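Local coordinates for protein diol-dehydratase (Roseburia inulinivorans, PDB 5I2A) that probably dehydrates 1,2-propanediol as a diol dehydratase of the glycyl radical type, working without vitamin B12, at residues 249-254 with 269-274; 260-265 with 314-319. All coordinates share one frame; numbering follows the deposited sequence.

Interaction 1 (249-254 with 269-274)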
loop_
_atom_site.group_PDB
_atom_site.type_symbol
_atom_site.label_atom_id
_atom_site.label_comp_id
_atom_site.label_asym_id
_atom_site.label_seq_id
_atom_site.Cartn_x
_atom_site.Cartn_y
_atom_site.Cartn_z
ATOM N N ARG A 249 5.878 23.839 -35.476
ATOM C CA ARG A 249 6.955 22.906 -35.814
ATOM C C ARG A 249 7.693 22.441 -34.557
ATOM O O ARG A 249 8.026 21.264 -34.424
ATOM C CB ARG A 249 7.960 23.534 -36.802
ATOM C CG ARG A 249 7.399 23.752 -38.219
ATOM C CD ARG A 249 8.486 24.135 -39.240
ATOM N NE ARG A 249 9.252 25.303 -38.813
ATOM C CZ ARG A 249 8.918 26.565 -39.077
ATOM N NH1 ARG A 249 7.827 26.835 -39.786
ATOM N NH2 ARG A 249 9.679 27.557 -38.630
ATOM N N VAL A 250 7.946 23.368 -33.645
ATOM C CA VAL A 250 8.675 23.049 -32.421
ATOM C C VAL A 250 7.878 22.053 -31.555
ATOM O O VAL A 250 8.410 21.044 -31.110
ATOM C CB VAL A 250 8.985 24.327 -31.613
ATOM C CG1 VAL A 250 9.388 23.975 -30.192
ATOM C CG2 VAL A 250 10.081 25.138 -32.309
ATOM N N CYS A 251 6.597 22.330 -31.352
ATOM C CA CYS A 251 5.782 21.508 -30.460
ATOM C C CYS A 251 5.473 20.121 -31.022
ATOM O O CYS A 251 5.088 19.222 -30.271
ATOM C CB CYS A 251 4.484 22.223 -30.117
ATOM S SG CYS A 251 4.728 23.709 -29.103
ATOM N N LYS A 252 5.636 19.942 -32.331
ATOM C CA LYS A 252 5.530 18.611 -32.923
ATOM C C LYS A 252 6.778 17.778 -32.675
ATOM O O LYS A 252 6.735 16.565 -32.802
ATOM C CB LYS A 252 5.289 18.684 -34.432
ATOM C CG LYS A 252 3.892 19.067 -34.861
ATOM C CD LYS A 252 3.838 19.085 -36.390
ATOM C CE LYS A 252 2.667 19.888 -36.912
ATOM N NZ LYS A 252 1.369 19.174 -36.747
ATOM N N ASN A 253 7.893 18.426 -32.344
ATOM C CA ASN A 253 9.138 17.694 -32.112
ATOM C C ASN A 253 9.452 17.483 -30.634
ATOM O O ASN A 253 9.951 16.424 -30.258
ATOM C CB ASN A 253 10.324 18.401 -32.780
ATOM C CG ASN A 253 11.483 17.451 -33.070
ATOM O OD1 ASN A 253 11.316 16.473 -33.803
ATOM N ND2 ASN A 253 12.666 17.744 -32.520
ATOM N N VAL A 254 9.182 18.482 -29.798
ATOM C CA VAL A 254 9.553 18.374 -28.385
ATOM C C VAL A 254 8.321 18.467 -27.475
ATOM O O VAL A 254 7.359 19.154 -27.781
ATOM C CB VAL A 254 10.618 19.442 -27.976
ATOM C CG1 VAL A 254 11.935 19.204 -28.713
ATOM C CG2 VAL A 254 10.113 20.852 -28.199
ATOM N N PHE A 269 12.129 22.181 -22.287
ATOM C CA PHE A 269 12.278 22.545 -20.898
ATOM C C PHE A 269 10.973 23.069 -20.313
ATOM O O PHE A 269 10.543 22.604 -19.253
ATOM C CB PHE A 269 13.361 23.599 -20.712
ATOM C CG PHE A 269 13.252 24.326 -19.415
ATOM C CD1 PHE A 269 13.751 23.762 -18.254
ATOM C CD2 PHE A 269 12.612 25.548 -19.338
ATOM C CE1 PHE A 269 13.637 24.409 -17.052
ATOM C CE2 PHE A 269 12.497 26.200 -18.133
ATOM C CZ PHE A 269 13.014 25.627 -16.987
ATOM N N TRP A 270 10.341 24.026 -20.989
ATOM C CA TRP A 270 9.169 24.657 -20.396
ATOM C C TRP A 270 8.018 23.655 -20.224
ATOM O O TRP A 270 7.356 23.666 -19.208
ATOM C CB TRP A 270 8.662 25.867 -21.195
ATOM C CG TRP A 270 7.398 26.393 -20.565
ATOM C CD1 TRP A 270 6.141 26.344 -21.076
ATOM C CD2 TRP A 270 7.275 26.960 -19.249
ATOM N NE1 TRP A 270 5.244 26.882 -20.177
ATOM C CE2 TRP A 270 5.918 27.258 -19.046
ATOM C CE3 TRP A 270 8.192 27.253 -18.229
ATOM C CZ2 TRP A 270 5.448 27.824 -17.863
ATOM C CZ3 TRP A 270 7.729 27.827 -17.059
ATOM C CH2 TRP A 270 6.369 28.110 -16.887
ATOM N N PHE A 271 7.776 22.808 -21.215
ATOM C CA PHE A 271 6.717 21.799 -21.090
ATOM C C PHE A 271 6.951 20.900 -19.863
ATOM O O PHE A 271 6.020 20.589 -19.136
ATOM C CB PHE A 271 6.617 20.958 -22.372
ATOM C CG PHE A 271 5.732 21.575 -23.443
ATOM C CD1 PHE A 271 4.547 22.213 -23.108
ATOM C CD2 PHE A 271 6.095 21.520 -24.780
ATOM C CE1 PHE A 271 3.732 22.775 -24.088
ATOM C CE2 PHE A 271 5.286 22.078 -25.769
ATOM C CZ PHE A 271 4.111 22.705 -25.430
ATOM N N ILE A 272 8.197 20.517 -19.618
ATOM C CA ILE A 272 8.492 19.688 -18.458
ATOM C C ILE A 272 8.234 20.483 -17.172
ATOM O O ILE A 272 7.551 19.993 -16.273
ATOM C CB ILE A 272 9.936 19.155 -18.476
ATOM C CG1 ILE A 272 10.158 18.267 -19.702
ATOM C CG2 ILE A 272 10.216 18.379 -17.209
ATOM C CD1 ILE A 272 9.136 17.105 -19.831
ATOM N N GLN A 273 8.747 21.712 -17.114
ATOM C CA GLN A 273 8.528 22.600 -15.968
ATOM C C GLN A 273 7.044 22.769 -15.667
ATOM O O GLN A 273 6.632 22.775 -14.510
ATOM C CB GLN A 273 9.147 23.980 -16.213
ATOM C CG GLN A 273 9.083 24.924 -15.011
ATOM C CD GLN A 273 10.027 24.510 -13.876
ATOM O OE1 GLN A 273 10.909 23.667 -14.057
ATOM N NE2 GLN A 273 9.840 25.112 -12.701
ATOM N N GLN A 274 6.253 22.921 -16.721
ATOM C CA GLN A 274 4.830 23.148 -16.574
ATOM C C GLN A 274 4.064 21.890 -16.145
ATOM O O GLN A 274 3.321 21.926 -15.165
ATOM C CB GLN A 274 4.233 23.687 -17.878
ATOM C CG GLN A 274 2.757 24.054 -17.742
ATOM C CD GLN A 274 2.036 24.142 -19.087
ATOM O OE1 GLN A 274 2.625 23.896 -20.137
ATOM N NE2 GLN A 274 0.761 24.496 -19.050
#
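A cysteine thiol meeting the rim of a phenyl ring is the central touch between C251 and F271, in a helix-loop-helix unit where helix 238-253 comes up against helix 262-279. The sulfur-aromatic contact is edge-on: C251 SG lies near the plane of the F271 ring, 4.9 Å from its centroid and 80° off the ring normal. It reaches the outer carbons rather than a face, with SG 3.8 Å from F271 CE2. F271 turns CG anti to its carbonyl carbon (chi1 -86°), which sends the ring back toward the start of its own helix and so toward C251 and V254. V254, a few residues on from C251, adds its carbonyl at an oblique approach, O lying 4.0 Å from F271 CD2. The touching residues are all buried, and the backbones stay well apart, with V254 CA 8.5 Å from F271 CA. Helix 200-233 closes over the same spot, Y224 and A225 packing on C251 and A221 on F271. With an alanine in place of F271, the thiol would probably lose its aromatic neighbour and a gap would be likely to open between the two helices and helix 200-233. W270, just before F271 in the helix, turns to another neighbour, its NE1 bonding to the carbonyl of G76. In the first segment V250 O accepts from both N253 N, at 2.9 Å, and V254 N, at 3.0 Å.

Interaction 2 (260-265 with 314-319)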
loop_
_atom_site.group_PDB
_atom_site.type_symbol
_atom_site.label_atom_id
_atom_site.label_comp_id
_atom_site.label_asym_id
_atom_site.label_seq_id
_atom_site.Cartn_x
_atom_site.Cartn_y
_atom_site.Cartn_z
ATOM N N GLU A 260 16.432 19.793 -31.248
ATOM C CA GLU A 260 17.285 20.076 -32.411
ATOM C C GLU A 260 17.702 21.541 -32.551
ATOM O O GLU A 260 18.449 21.890 -33.456
ATOM C CB GLU A 260 16.568 19.667 -33.697
ATOM C CG GLU A 260 15.879 18.332 -33.623
ATOM C CD GLU A 260 16.645 17.246 -34.329
ATOM O OE1 GLU A 260 17.869 17.119 -34.085
ATOM O OE2 GLU A 260 16.018 16.528 -35.137
ATOM N N SER A 261 17.195 22.396 -31.677
ATOM C CA SER A 261 17.508 23.817 -31.730
ATOM C C SER A 261 17.416 24.426 -30.341
ATOM O O SER A 261 16.908 23.786 -29.417
ATOM C CB SER A 261 16.558 24.548 -32.678
ATOM O OG SER A 261 15.260 24.624 -32.125
ATOM N N PHE A 262 17.902 25.658 -30.186
ATOM C CA PHE A 262 17.826 26.296 -28.891
ATOM C C PHE A 262 16.361 26.545 -28.546
ATOM O O PHE A 262 15.959 26.355 -27.406
ATOM C CB PHE A 262 18.625 27.602 -28.841
ATOM C CG PHE A 262 18.674 28.228 -27.472
ATOM C CD1 PHE A 262 19.290 27.569 -26.417
ATOM C CD2 PHE A 262 18.099 29.464 -27.234
ATOM C CE1 PHE A 262 19.334 28.139 -25.148
ATOM C CE2 PHE A 262 18.142 30.046 -25.969
ATOM C CZ PHE A 262 18.762 29.376 -24.925
ATOM N N GLN A 263 15.554 26.953 -29.524
ATOM C CA GLN A 263 14.149 27.189 -29.222
ATOM C C GLN A 263 13.456 25.866 -28.830
ATOM O O GLN A 263 12.614 25.848 -27.932
ATOM C CB GLN A 263 13.411 27.850 -30.391
ATOM C CG GLN A 263 11.908 28.008 -30.113
ATOM C CD GLN A 263 11.220 29.011 -31.027
ATOM O OE1 GLN A 263 11.860 29.664 -31.843
ATOM N NE2 GLN A 263 9.901 29.114 -30.907
ATOM N N GLU A 264 13.810 24.771 -29.499
ATOM C CA GLU A 264 13.258 23.458 -29.136
ATOM C C GLU A 264 13.672 23.069 -27.708
ATOM O O GLU A 264 12.852 22.564 -26.948
ATOM C CB GLU A 264 13.689 22.387 -30.131
ATOM C CG GLU A 264 12.838 22.393 -31.396
ATOM C CD GLU A 264 13.108 21.220 -32.333
ATOM O OE1 GLU A 264 13.871 20.293 -31.977
ATOM O OE2 GLU A 264 12.527 21.229 -33.434
ATOM N N ALA A 265 14.924 23.335 -27.348
ATOM C CA ALA A 265 15.400 23.086 -25.999
ATOM C C ALA A 265 14.605 23.913 -24.992
ATOM O O ALA A 265 14.191 23.393 -23.966
ATOM C CB ALA A 265 16.881 23.384 -25.886
ATOM N N GLU A 314 16.009 36.689 -26.119
ATOM C CA GLU A 314 14.572 36.892 -26.165
ATOM C C GLU A 314 13.833 35.626 -25.714
ATOM O O GLU A 314 12.845 35.702 -24.979
ATOM C CB GLU A 314 14.115 37.291 -27.571
ATOM C CG GLU A 314 12.655 37.742 -27.609
ATOM C CD GLU A 314 12.213 38.212 -28.994
ATOM O OE1 GLU A 314 12.856 37.827 -29.982
ATOM O OE2 GLU A 314 11.217 38.950 -29.084
ATOM N N LEU A 315 14.320 34.470 -26.153
ATOM C CA LEU A 315 13.722 33.193 -25.761
ATOM C C LEU A 315 13.833 32.973 -24.248
ATOM O O LEU A 315 12.872 32.582 -23.597
ATOM C CB LEU A 315 14.377 32.036 -26.512
ATOM C CG LEU A 315 14.043 31.890 -28.001
ATOM C CD1 LEU A 315 14.982 30.891 -28.664
ATOM C CD2 LEU A 315 12.590 31.487 -28.226
ATOM N N ILE A 316 15.011 33.236 -23.696
ATOM C CA ILE A 316 15.229 33.075 -22.270
ATOM C C ILE A 316 14.337 34.046 -21.486
ATOM O O ILE A 316 13.709 33.664 -20.490
ATOM C CB ILE A 316 16.706 33.286 -21.912
ATOM C CG1 ILE A 316 17.555 32.181 -22.551
ATOM C CG2 ILE A 316 16.890 33.295 -20.410
ATOM C CD1 ILE A 316 19.068 32.385 -22.394
ATOM N N ASP A 317 14.260 35.293 -21.953
ATOM C CA ASP A 317 13.368 36.271 -21.349
ATOM C C ASP A 317 11.921 35.760 -21.351
ATOM O O ASP A 317 11.182 35.938 -20.380
ATOM C CB ASP A 317 13.443 37.620 -22.076
ATOM C CG ASP A 317 14.764 38.349 -21.850
ATOM O OD1 ASP A 317 15.600 37.879 -21.047
ATOM O OD2 ASP A 317 14.966 39.405 -22.481
ATOM N N CYS A 318 11.524 35.132 -22.452
ATOM C CA CYS A 318 10.179 34.575 -22.553
ATOM C C CYS A 318 9.948 33.475 -21.497
ATOM O O CYS A 318 8.875 33.398 -20.902
ATOM C CB CYS A 318 9.926 34.036 -23.964
ATOM S SG CYS A 318 9.532 35.334 -25.211
ATOM N N ILE A 319 10.959 32.641 -21.262
ATOM C CA ILE A 319 10.861 31.602 -20.237
ATOM C C ILE A 319 10.740 32.223 -18.842
ATOM O O ILE A 319 9.937 31.769 -18.038
ATOM C CB ILE A 319 12.058 30.644 -20.290
ATOM C CG1 ILE A 319 11.978 29.801 -21.559
ATOM C CG2 ILE A 319 12.115 29.732 -19.039
ATOM C CD1 ILE A 319 13.198 28.973 -21.796
#
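The backbone N of E260 gives E264 OE1 a short bond of 2.7 Å as helix 262-279 begins, one and two residues along from Q263 and F262, whose side chains pack on L315. The donor arrives on the anti side of the carboxylate and 32° out of its plane; in one of its two conformers N253 of helix 238-253 probably gives the same oxygen a second bond through ND2. Beside it S261 is the N-cap, its OG accepting from E264 N at 3.0 Å, while F262 N bonds to D301. Fixed in this way, the first turn of the helix faces helix 309-323 with apolar groups. L315 splits its two methyls between neighbours: CD1 sits 3.7 Å from F262 CD2, meeting that ring obliquely, and also touches Q263 CB, whereas CD2 lies 4.0 Å from Q263 CD, against the extended stem that crosses it at about a right angle. The amide oxygen of Q263 goes to the hydroxyl of Y311, which satisfies the buried OE1. F262 holds CG anti to the backbone N (chi1 -175°), and this carries the far end of the ring out to I316. There I316 CG1 comes in at the ring edge, in its plane, 3.9 Å from F262 CZ, and the two side chains cross. Y298 makes an edge-to-face pair with the same ring, and L363, M366 and A370 of helix 362-374 pack on I316 from beyond. The result is an N-capped helix start packed through an aromatic ring and a glutamine stem against another helix, plain helix-helix packing well out from the centre of this pyruvate formate lyase-like chain.

In the fold
From the N terminus the chain runs down helix 238-253, turns through the loop 254-261 and enters helix 262-279. Interaction 1 closes this turn, with 14 residues between its segments. Interaction 2 closes a much wider excursion, 48 residues long, by bringing helix 309-323 back to the start of helix 262-279. Since 260-265 falls between 249-254 and 269-274 while 314-319 lies beyond 269-274, the two closures cross rather than nest. Helix 262-279 serves both, and their centres lie about 10 Å apart. The contacts also meet directly, F269 CE2 standing 3.7 Å from I319 CG2. Together they tie helices 238-253, 262-279 and 309-323 together through buried contacts, flanked by helices 200-233 and 362-374.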